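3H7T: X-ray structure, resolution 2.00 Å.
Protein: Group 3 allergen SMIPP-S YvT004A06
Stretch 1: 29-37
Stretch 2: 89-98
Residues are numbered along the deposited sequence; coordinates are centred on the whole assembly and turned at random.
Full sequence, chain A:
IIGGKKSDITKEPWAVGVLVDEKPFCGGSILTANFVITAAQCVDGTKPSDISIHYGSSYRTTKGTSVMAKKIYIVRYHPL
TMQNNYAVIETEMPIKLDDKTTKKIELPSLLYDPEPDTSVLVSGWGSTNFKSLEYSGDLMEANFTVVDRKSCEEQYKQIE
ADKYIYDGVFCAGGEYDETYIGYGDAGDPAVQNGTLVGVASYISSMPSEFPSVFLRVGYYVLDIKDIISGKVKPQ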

# COMPACT_ATOMS: atom_id res chain seq x y z
N SER A 29 -5.08 -0.94 3.81
CA SER A 29 -6.22 -1.71 3.34
C SER A 29 -6.80 -2.58 4.47
O SER A 29 -6.04 -3.12 5.28
CB SER A 29 -5.82 -2.55 2.13
OG SER A 29 -6.90 -2.68 1.22
N ILE A 30 -8.13 -2.71 4.52
CA ILE A 30 -8.83 -3.55 5.49
C ILE A 30 -8.70 -5.03 5.15
O ILE A 30 -9.22 -5.48 4.12
CB ILE A 30 -10.37 -3.27 5.54
CG1 ILE A 30 -10.72 -1.77 5.47
CG2 ILE A 30 -11.00 -3.99 6.74
CD1 ILE A 30 -10.83 -1.06 6.77
N LEU A 31 -8.05 -5.78 6.03
CA LEU A 31 -8.04 -7.24 5.92
C LEU A 31 -9.18 -7.90 6.71
O LEU A 31 -9.88 -8.79 6.20
CB LEU A 31 -6.67 -7.81 6.32
CG LEU A 31 -5.51 -7.39 5.40
CD1 LEU A 31 -4.21 -8.06 5.82
CD2 LEU A 31 -5.81 -7.68 3.93
N THR A 32 -9.35 -7.46 7.96
CA THR A 32 -10.47 -7.88 8.81
C THR A 32 -10.90 -6.69 9.66
O THR A 32 -10.26 -5.63 9.61
CB THR A 32 -10.13 -9.06 9.77
OG1 THR A 32 -9.25 -8.61 10.81
CG2 THR A 32 -9.49 -10.24 9.03
N ALA A 33 -11.94 -6.87 10.46
CA ALA A 33 -12.44 -5.81 11.34
C ALA A 33 -11.40 -5.33 12.35
O ALA A 33 -11.53 -4.26 12.93
CB ALA A 33 -13.71 -6.28 12.06
N ASN A 34 -10.36 -6.14 12.54
CA ASN A 34 -9.31 -5.85 13.53
C ASN A 34 -7.93 -5.60 12.92
O ASN A 34 -7.04 -5.11 13.61
CB ASN A 34 -9.24 -7.01 14.53
CG ASN A 34 -10.57 -7.27 15.21
OD1 ASN A 34 -11.02 -6.48 16.05
ND2 ASN A 34 -11.22 -8.36 14.85
N PHE A 35 -7.77 -5.91 11.63
CA PHE A 35 -6.44 -5.84 11.00
C PHE A 35 -6.38 -5.01 9.71
O PHE A 35 -7.22 -5.13 8.82
CB PHE A 35 -5.90 -7.25 10.74
CG PHE A 35 -5.56 -8.00 12.00
CD1 PHE A 35 -4.36 -7.78 12.66
CD2 PHE A 35 -6.45 -8.94 12.52
CE1 PHE A 35 -4.04 -8.48 13.83
CE2 PHE A 35 -6.15 -9.64 13.69
CZ PHE A 35 -4.94 -9.42 14.35
N VAL A 36 -5.35 -4.17 9.63
CA VAL A 36 -5.08 -3.37 8.44
C VAL A 36 -3.65 -3.64 7.97
O VAL A 36 -2.76 -3.84 8.79
CB VAL A 36 -5.28 -1.86 8.75
CG1 VAL A 36 -4.53 -0.97 7.74
CG2 VAL A 36 -6.76 -1.52 8.77
N ILE A 37 -3.44 -3.67 6.65
CA ILE A 37 -2.10 -3.83 6.09
C ILE A 37 -1.64 -2.55 5.38
O ILE A 37 -2.40 -1.95 4.61
CB ILE A 37 -1.98 -5.07 5.17
CG1 ILE A 37 -0.53 -5.27 4.70
CG2 ILE A 37 -2.97 -5.00 3.99
CD1 ILE A 37 -0.25 -6.65 4.11
N ILE A 89 -1.28 -3.76 11.05
CA ILE A 89 -1.70 -2.97 12.19
C ILE A 89 -2.96 -3.60 12.77
O ILE A 89 -3.92 -3.86 12.04
CB ILE A 89 -1.97 -1.49 11.79
CG1 ILE A 89 -0.69 -0.86 11.20
CG2 ILE A 89 -2.46 -0.69 12.99
CD1 ILE A 89 -0.92 0.48 10.47
N GLU A 90 -2.93 -3.88 14.07
CA GLU A 90 -4.13 -4.29 14.78
C GLU A 90 -4.75 -3.06 15.44
O GLU A 90 -4.04 -2.28 16.08
CB GLU A 90 -3.82 -5.37 15.81
CG GLU A 90 -5.04 -5.84 16.59
CD GLU A 90 -4.75 -6.97 17.57
OE1 GLU A 90 -3.59 -7.46 17.63
OE2 GLU A 90 -5.69 -7.39 18.27
N THR A 91 -6.05 -2.88 15.27
CA THR A 91 -6.75 -1.72 15.83
C THR A 91 -7.12 -1.93 17.30
O THR A 91 -7.25 -3.07 17.77
CB THR A 91 -8.01 -1.34 15.00
OG1 THR A 91 -8.92 -2.46 14.95
CG2 THR A 91 -7.63 -0.94 13.59
N GLU A 92 -7.26 -0.82 18.02
CA GLU A 92 -7.70 -0.82 19.42
C GLU A 92 -9.14 -1.29 19.56
O GLU A 92 -9.46 -2.08 20.45
CB GLU A 92 -7.57 0.58 20.03
CG GLU A 92 -6.16 0.94 20.52
CD GLU A 92 -5.84 0.42 21.91
OE1 GLU A 92 -6.60 -0.43 22.44
OE2 GLU A 92 -4.82 0.85 22.48
N MET A 93 -9.99 -0.79 18.67
CA MET A 93 -11.40 -1.17 18.62
C MET A 93 -11.70 -1.71 17.22
O MET A 93 -10.99 -1.38 16.27
CB MET A 93 -12.29 0.05 18.93
CG MET A 93 -12.00 0.72 20.26
N PRO A 94 -12.75 -2.55 17.09
CA PRO A 94 -13.07 -3.10 15.77
C PRO A 94 -13.52 -2.05 14.76
O PRO A 94 -14.18 -1.08 15.12
CB PRO A 94 -14.22 -4.07 16.08
CG PRO A 94 -14.08 -4.39 17.52
CD PRO A 94 -13.59 -3.13 18.15
N ILE A 95 -13.14 -2.25 13.51
CA ILE A 95 -13.57 -1.39 12.42
C ILE A 95 -15.01 -1.72 12.06
O ILE A 95 -15.36 -2.90 11.87
CB ILE A 95 -12.64 -1.56 11.17
CG1 ILE A 95 -11.20 -1.21 11.53
CG2 ILE A 95 -13.13 -0.70 10.01
CD1 ILE A 95 -10.17 -1.60 10.47
N LYS A 96 -15.85 -0.70 11.98
CA LYS A 96 -17.27 -0.89 11.68
C LYS A 96 -17.52 -1.08 10.19
O LYS A 96 -17.75 -0.12 9.45
CB LYS A 96 -18.11 0.28 12.23
CG LYS A 96 -18.23 0.31 13.74
CD LYS A 96 -19.16 1.43 14.21
CE LYS A 96 -20.63 1.06 14.06
NZ LYS A 96 -21.52 2.23 14.30
N LEU A 97 -17.47 -2.34 9.75
CA LEU A 97 -17.75 -2.72 8.37
C LEU A 97 -19.21 -2.46 8.04
O LEU A 97 -20.08 -2.62 8.89
CB LEU A 97 -17.42 -4.19 8.14
CG LEU A 97 -16.03 -4.74 8.52
CD1 LEU A 97 -15.99 -6.25 8.32
CD2 LEU A 97 -14.92 -4.06 7.72
N ASP A 98 -19.49 -2.05 6.80
CA ASP A 98 -20.85 -1.67 6.42
C ASP A 98 -21.22 -2.01 4.97
O ASP A 98 -22.26 -1.59 4.49
CB ASP A 98 -21.08 -0.18 6.69
CG ASP A 98 -20.30 0.72 5.76
OD1 ASP A 98 -19.40 0.23 5.04
OD2 ASP A 98 -20.58 1.94 5.74
O HOH W 1 -9.68 -4.58 17.58

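Two antiparallel strands, 35-37 and 89-91, lie side by side here, and the loops that adjoin them extend the contact. Val36 and Ile89 form the hydrogen-bonded pair, with Val36 N to Ile89 O at 2.8 Å and Ile89 N to Val36 O at 2.7 Å, both nearly straight. A third bond, from Thr91 N to Asn34 O at 3.0 Å, carries the ladder to the end of the strand. Beyond it the two chains meet once more, where Ile95 N donates to Ala33 O at 2.6 Å with an almost linear N-H...O angle.

Between these last two bonds stretch 2 makes a detour, and Thr91 helps to fix it. Its chi1 is p (58°), which brings OG1 back over its own chain to donate to Met93 O at 2.7 Å. A small hydroxyl-bearing side chain suits this place because it can satisfy the Met93 carbonyl within its own stretch. Thr32 plays a comparable part in stretch 1. Its chi1, also p (72°), places OG1 where it accepts from Asn34 N at 3.2 Å, and weakly from Phe35 N, also at 3.2 Å, so the side chain braces the turn while its CA-to-CB bond points away from stretch 2.

Asn34 likewise starts away, but its m rotamer (-56°) brings the amide end nearer. There OD1 lies 4.0 Å from Pro94 CG and accepts a hydrogen bond from a water at 2.8 Å; the same water donates to Thr91 O at 2.9 Å, bridging the stretches. A polar side chain fits this partly exposed margin, where solvent completes the link.

On the sheet face shared by Phe35 and Glu90, the phenylalanine's chi1 of -68° (m) and chi2 of -81° bring CE1 to 3.7 Å from Glu90 CB. Glu90 is extended, with chi1 and chi2 both t, so its aliphatic part lies beside the ring while OE1 is hydrogen-bonded elsewhere in the structure.

The face of Val36, t (159°), and Ile89, m,t (-59°, 166°), is buried and apolar, and apolar beta-branched residues suit such strand positions. Ile95, in the m,t rotamer, points toward stretch 1, and its CD1 sits 3.8 Å from both Val36 CG2 and Ile30 CD1. Its CG1-CD1 arm, extended by chi2 t, lets a loop residue pack against both side chains at once. Ile30 has chi1 m but chi2 off the usual wells at -91°; its CG2 also meets Leu97 CD2 at 4.0 Å. Leu97 spreads its two methyls, with CD1 lying 4.4 Å from Ala33 CB, whose small side chain accompanies the close approach of the backbones there.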